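Local coordinates for extracellular solute-binding protein family 5 (Brucella melitensis, PDB 4ONY), which probably binds peptides or related solutes in the periplasm and delivers them to an ABC transporter for uptake, at residues G50-F55 / T261-S266; D273-G278 / K285-P290. All blocks are in the same frame, centred on the assembly; numbering follows the deposited sequence.

Contact 1: residues G50-F55 / T261-S266; sequences GVVGTF and TSLFES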
loop_
_atom_site.group_PDB
_atom_site.type_symbol
_atom_site.label_atom_id
_atom_site.label_comp_id
_atom_site.label_asym_id
_atom_site.label_seq_id
_atom_site.Cartn_x
_atom_site.Cartn_y
_atom_site.Cartn_z
ATOM N N GLY A 50 -19.343 -0.891 -6.467
ATOM C CA GLY A 50 -19.559 -2.071 -5.640
ATOM C C GLY A 50 -18.321 -2.440 -4.839
ATOM O O GLY A 50 -17.202 -2.180 -5.271
ATOM N N VAL A 51 -18.521 -3.016 -3.663
ATOM C CA VAL A 51 -17.435 -3.621 -2.859
ATOM C C VAL A 51 -17.927 -4.957 -2.319
ATOM O O VAL A 51 -19.138 -5.137 -2.129
ATOM C CB VAL A 51 -16.970 -2.752 -1.648
ATOM C CG1 VAL A 51 -16.497 -1.389 -2.108
ATOM C CG2 VAL A 51 -18.086 -2.537 -0.635
ATOM N N VAL A 52 -16.987 -5.888 -2.100
ATOM C CA VAL A 52 -17.299 -7.167 -1.500
ATOM C C VAL A 52 -17.190 -7.006 -0.010
ATOM O O VAL A 52 -16.172 -6.593 0.464
ATOM C CB VAL A 52 -16.348 -8.265 -1.959
ATOM C CG1 VAL A 52 -16.670 -9.619 -1.293
ATOM C CG2 VAL A 52 -16.429 -8.387 -3.477
ATOM N N GLY A 53 -18.258 -7.317 0.722
ATOM C CA GLY A 53 -18.206 -7.282 2.174
ATOM C C GLY A 53 -19.531 -6.801 2.765
ATOM O O GLY A 53 -20.578 -7.012 2.154
ATOM N N THR A 54 -19.466 -6.191 3.947
ATOM C CA THR A 54 -20.631 -5.694 4.655
ATOM C C THR A 54 -20.254 -4.527 5.588
ATOM O O THR A 54 -19.081 -4.241 5.769
ATOM C CB THR A 54 -21.298 -6.819 5.456
ATOM O OG1 THR A 54 -22.592 -6.406 5.922
ATOM C CG2 THR A 54 -20.418 -7.267 6.654
ATOM N N PHE A 55 -21.256 -3.867 6.160
ATOM C CA PHE A 55 -21.018 -2.863 7.147
ATOM C C PHE A 55 -22.236 -2.746 8.005
ATOM O O PHE A 55 -23.319 -3.021 7.554
ATOM C CB PHE A 55 -20.709 -1.508 6.478
ATOM C CG PHE A 55 -21.919 -0.764 6.035
ATOM C CD1 PHE A 55 -22.500 -1.028 4.815
ATOM C CD2 PHE A 55 -22.499 0.175 6.867
ATOM C CE1 PHE A 55 -23.643 -0.369 4.428
ATOM C CE2 PHE A 55 -23.636 0.819 6.492
ATOM C CZ PHE A 55 -24.198 0.572 5.249
ATOM N N THR A 261 -18.360 -12.280 -8.208
ATOM C CA THR A 261 -19.162 -12.663 -9.346
ATOM C C THR A 261 -20.486 -11.878 -9.360
ATOM O O THR A 261 -20.903 -11.374 -10.403
ATOM C CB THR A 261 -19.444 -14.185 -9.330
ATOM O OG1 THR A 261 -18.241 -14.861 -9.628
ATOM C CG2 THR A 261 -20.427 -14.575 -10.377
ATOM N N SER A 262 -21.122 -11.795 -8.184
ATOM C CA SER A 262 -22.344 -11.023 -7.984
ATOM C C SER A 262 -22.108 -9.547 -8.348
ATOM O O SER A 262 -22.914 -8.921 -9.012
ATOM C CB SER A 262 -22.764 -11.141 -6.497
ATOM O OG SER A 262 -23.965 -10.415 -6.270
ATOM N N LEU A 263 -20.968 -9.030 -7.907
ATOM C CA LEU A 263 -20.576 -7.659 -8.154
ATOM C C LEU A 263 -20.390 -7.439 -9.680
ATOM O O LEU A 263 -20.989 -6.521 -10.261
ATOM C CB LEU A 263 -19.301 -7.355 -7.376
ATOM C CG LEU A 263 -18.987 -5.877 -7.085
ATOM C CD1 LEU A 263 -18.026 -5.787 -5.913
ATOM C CD2 LEU A 263 -18.383 -5.180 -8.297
ATOM N N PHE A 264 -19.624 -8.329 -10.311
ATOM C CA PHE A 264 -19.358 -8.277 -11.746
ATOM C C PHE A 264 -20.653 -8.326 -12.564
ATOM O O PHE A 264 -20.843 -7.526 -13.465
ATOM C CB PHE A 264 -18.393 -9.403 -12.133
ATOM C CG PHE A 264 -17.913 -9.378 -13.565
ATOM C CD1 PHE A 264 -17.146 -8.328 -14.039
ATOM C CD2 PHE A 264 -18.189 -10.450 -14.426
ATOM C CE1 PHE A 264 -16.693 -8.319 -15.348
ATOM C CE2 PHE A 264 -17.732 -10.430 -15.749
ATOM C CZ PHE A 264 -16.960 -9.369 -16.197
ATOM N N GLU A 265 -21.571 -9.213 -12.214
ATOM C CA GLU A 265 -22.857 -9.287 -12.909
ATOM C C GLU A 265 -23.636 -7.967 -12.804
ATOM O O GLU A 265 -24.293 -7.529 -13.752
ATOM C CB GLU A 265 -23.708 -10.446 -12.389
ATOM C CG GLU A 265 -23.223 -11.817 -12.810
ATOM C CD GLU A 265 -23.197 -12.002 -14.318
ATOM O OE1 GLU A 265 -24.183 -11.584 -14.974
ATOM O OE2 GLU A 265 -22.185 -12.527 -14.839
ATOM N N SER A 266 -23.570 -7.334 -11.642
ATOM C CA SER A 266 -24.292 -6.077 -11.447
ATOM C C SER A 266 -23.627 -4.946 -12.292
ATOM O O SER A 266 -24.326 -4.066 -12.820
ATOM C CB SER A 266 -24.287 -5.736 -9.968
ATOM O OG SER A 266 -25.072 -4.599 -9.683
#

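Contact 2: residues D273-G278 / K285-P290; sequences DIFIEG and KLYDFP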
loop_
_atom_site.group_PDB
_atom_site.type_symbol
_atom_site.label_atom_id
_atom_site.label_comp_id
_atom_site.label_asym_id
_atom_site.label_seq_id
_atom_site.Cartn_x
_atom_site.Cartn_y
_atom_site.Cartn_z
ATOM N N ASP A 273 -21.310 1.511 -12.139
ATOM C CA ASP A 273 -20.745 2.314 -13.236
ATOM C C ASP A 273 -19.319 1.888 -13.633
ATOM O O ASP A 273 -18.904 2.138 -14.736
ATOM C CB ASP A 273 -20.695 3.785 -12.829
ATOM C CG ASP A 273 -22.085 4.414 -12.676
ATOM O OD1 ASP A 273 -22.915 4.213 -13.554
ATOM O OD2 ASP A 273 -22.327 5.098 -11.661
ATOM N N ILE A 274 -18.581 1.272 -12.719
ATOM C CA ILE A 274 -17.205 0.851 -12.964
ATOM C C ILE A 274 -16.954 -0.490 -12.301
ATOM O O ILE A 274 -17.745 -0.940 -11.476
ATOM C CB ILE A 274 -16.178 1.876 -12.407
ATOM C CG1 ILE A 274 -16.253 1.954 -10.876
ATOM C CG2 ILE A 274 -16.423 3.290 -12.961
ATOM C CD1 ILE A 274 -15.110 2.684 -10.228
ATOM N N PHE A 275 -15.867 -1.129 -12.695
ATOM C CA PHE A 275 -15.429 -2.364 -12.093
ATOM C C PHE A 275 -13.920 -2.378 -12.056
ATOM O O PHE A 275 -13.250 -2.321 -13.111
ATOM C CB PHE A 275 -15.959 -3.603 -12.861
ATOM C CG PHE A 275 -15.675 -4.904 -12.166
ATOM C CD1 PHE A 275 -14.465 -5.543 -12.358
ATOM C CD2 PHE A 275 -16.593 -5.450 -11.300
ATOM C CE1 PHE A 275 -14.145 -6.691 -11.691
ATOM C CE2 PHE A 275 -16.309 -6.634 -10.650
ATOM C CZ PHE A 275 -15.083 -7.272 -10.853
ATOM N N ILE A 276 -13.375 -2.396 -10.845
ATOM C CA ILE A 276 -11.916 -2.311 -10.667
ATOM C C ILE A 276 -11.429 -3.765 -10.736
ATOM O O ILE A 276 -11.840 -4.573 -9.900
ATOM C CB ILE A 276 -11.576 -1.669 -9.319
ATOM C CG1 ILE A 276 -12.026 -0.211 -9.313
ATOM C CG2 ILE A 276 -10.075 -1.773 -9.026
ATOM C CD1 ILE A 276 -11.974 0.465 -7.956
ATOM N N GLU A 277 -10.603 -4.104 -11.731
ATOM C CA GLU A 277 -10.255 -5.504 -12.005
ATOM C C GLU A 277 -8.829 -5.890 -11.557
ATOM O O GLU A 277 -7.845 -5.277 -11.973
ATOM C CB GLU A 277 -10.369 -5.769 -13.502
ATOM C CG GLU A 277 -10.072 -7.208 -13.879
ATOM C CD GLU A 277 -11.119 -8.136 -13.302
ATOM O OE1 GLU A 277 -12.187 -8.284 -13.947
ATOM O OE2 GLU A 277 -10.871 -8.685 -12.199
ATOM N N GLY A 278 -8.733 -6.925 -10.740
ATOM C CA GLY A 278 -7.448 -7.538 -10.386
ATOM C C GLY A 278 -7.210 -8.979 -10.872
ATOM O O GLY A 278 -6.137 -9.553 -10.644
ATOM N N LYS A 285 -10.737 -12.957 -20.488
ATOM C CA LYS A 285 -11.776 -13.843 -21.024
ATOM C C LYS A 285 -13.202 -13.300 -20.977
ATOM O O LYS A 285 -14.007 -13.630 -21.846
ATOM C CB LYS A 285 -11.808 -15.135 -20.189
ATOM C CG LYS A 285 -10.551 -15.955 -20.305
ATOM C CD LYS A 285 -10.378 -16.489 -21.707
ATOM C CE LYS A 285 -9.364 -17.621 -21.744
ATOM N NZ LYS A 285 -9.323 -18.252 -23.093
ATOM N N LEU A 286 -13.550 -12.580 -19.903
ATOM C CA LEU A 286 -14.960 -12.369 -19.586
ATOM C C LEU A 286 -15.509 -11.014 -19.919
ATOM O O LEU A 286 -16.645 -10.705 -19.541
ATOM C CB LEU A 286 -15.264 -12.747 -18.115
ATOM C CG LEU A 286 -14.955 -14.208 -17.735
ATOM C CD1 LEU A 286 -15.313 -14.532 -16.282
ATOM C CD2 LEU A 286 -15.649 -15.181 -18.663
ATOM N N TYR A 287 -14.758 -10.202 -20.664
ATOM C CA TYR A 287 -15.263 -8.918 -21.100
ATOM C C TYR A 287 -15.657 -8.990 -22.576
ATOM O O TYR A 287 -15.501 -8.035 -23.323
ATOM C CB TYR A 287 -14.235 -7.803 -20.833
ATOM C CG TYR A 287 -14.071 -7.442 -19.368
ATOM C CD1 TYR A 287 -13.357 -8.248 -18.514
ATOM C CD2 TYR A 287 -14.642 -6.285 -18.831
ATOM C CE1 TYR A 287 -13.224 -7.919 -17.171
ATOM C CE2 TYR A 287 -14.501 -5.958 -17.492
ATOM C CZ TYR A 287 -13.768 -6.769 -16.674
ATOM O OH TYR A 287 -13.605 -6.474 -15.330
ATOM N N ASP A 288 -16.157 -10.150 -22.969
ATOM C CA ASP A 288 -16.676 -10.405 -24.309
ATOM C C ASP A 288 -18.200 -10.180 -24.385
ATOM O O ASP A 288 -18.854 -10.805 -25.150
ATOM C CB ASP A 288 -16.341 -11.863 -24.745
ATOM C CG ASP A 288 -16.798 -12.945 -23.720
ATOM O OD1 ASP A 288 -17.174 -12.622 -22.570
ATOM O OD2 ASP A 288 -16.713 -14.143 -24.031
ATOM N N PHE A 289 -18.771 -9.319 -23.582
ATOM C CA PHE A 289 -20.214 -9.073 -23.602
ATOM C C PHE A 289 -20.511 -7.832 -24.455
ATOM O O PHE A 289 -19.596 -7.063 -24.753
ATOM C CB PHE A 289 -20.783 -8.966 -22.180
ATOM C CG PHE A 289 -20.140 -7.917 -21.317
ATOM C CD1 PHE A 289 -19.024 -8.207 -20.570
ATOM C CD2 PHE A 289 -20.703 -6.659 -21.199
ATOM C CE1 PHE A 289 -18.469 -7.243 -19.718
ATOM C CE2 PHE A 289 -20.142 -5.693 -20.366
ATOM C CZ PHE A 289 -19.034 -5.991 -19.616
ATOM N N PRO A 290 -21.752 -7.700 -24.950
ATOM C CA PRO A 290 -22.043 -6.768 -26.047
ATOM C C PRO A 290 -21.670 -5.334 -25.784
ATOM O O PRO A 290 -21.140 -4.683 -26.686
ATOM C CB PRO A 290 -23.560 -6.888 -26.213
ATOM C CG PRO A 290 -23.855 -8.306 -25.847
ATOM C CD PRO A 290 -22.891 -8.616 -24.703
#

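Contact 1: residues G50-F55 / T261-S266
Leu263 carries this contact, reaching from helix 260-268 to the backbone of Gly50 and Val51. The main touch is of methyl on main chain. Leu263 CD1 lies 3.5 Å from Gly50 C and 3.6 Å from Val51 N, so it sits on the peptide link between the two residues. Its branch point is also close, with Leu263 CG 4.1 Å from Gly50 CA. Gly50 has no side chain, and the leucine can settle directly against the strand. Leu263 CG stands opposite its own backbone N (chi1 -159°), which extends the side chain from the helix to the strand.

The helix packs against strand 46-52, an outermost strand of a four-stranded mixed sheet. The short segments run nearly antiparallel, at 170°, with their axes 8.6 Å apart. The inner neighbour of this strand, 251-257, runs parallel to it and leads into the helix. Leu263 also touches Tyr257 of that strand.

Side-chain packing adds one apolar touch. Val52 CG2 meets Leu263 CD1 at 3.9 Å, and the two side chains cross at a slant. CG2 is the branch beside the backbone N of Val52. Val51 points away from the helix and packs on Ile254 and Tyr256. Ser266 OG, on the same helix as Leu263, is hydrogen-bonded to Tyr257 OH of strand 251-257.

Contact 2: residues D273-G278 / K285-P290
The Tyr287 ring meets Glu277 at its edge. Glu277 OE1 lies in the ring plane, 3.4 Å from Tyr287 CE1. The carboxylate is turned almost square to the ring, with the two planes 87° apart. The Phe275 ring has Glu277 OE2 at its own edge, in plane. Tyr287 OH approaches Phe275 obliquely and comes within 3.2 Å of Phe275 CD1. The Phe275 and Tyr287 side chains cross at about a right angle. Phe264 of helix 260-268 packs edge-to-face with both rings, and Trp283 does so with Tyr287.

One hydrogen bond joins the segments. Tyr287 OH donates to Glu277 OE1 at 2.7 Å. It meets the oxygen on the anti side, 29° out of the carboxylate plane. The Glu277 chain leaves the strand with CG opposite the backbone N, then bends at chi2 (66°), which carries the carboxylate round to the phenol.

All three residues are buried. The other carboxylate oxygen, Glu277 OE2, forms a salt bridge with Arg282 NH2 and accepts a hydrogen bond from Asn279 N. These bonds fix the carboxylate from both of its oxygens, and the arginine probably favours its charged form.

Phe275 and Glu277 lie on strand 274-277, an outermost strand of a three-stranded antiparallel sheet. Tyr287 holds the loop after helix 280-285 against this edge strand, plain packing within a family 5 solute-binding protein.

How the contacts relate
Helix 260-268 joins the two contacts, whose centres are 13 Å apart. Leu263 serves contact 1 through CD1, while its other methyl, CD2, lies 3.5 Å from Phe275 CE2 in contact 2. The next residue, Phe264, faces contact 2: Phe264 CE1 is 3.6 Å from Tyr287 CZ. The helix is thus packed between strand 46-52 and the region of strand 274-277, which follows it in the chain. A backbone hydrogen bond between Asp273 and Thr48 also links the two strand regions. The bound polyether, 1-ethoxy-2-(2-ethoxyethoxy)ethane, is about 8 Å from Gly50 and about 12 Å from the Phe275 side chain. Tyr257, packed beside contact 1, is one of the residues lining the polyether pocket.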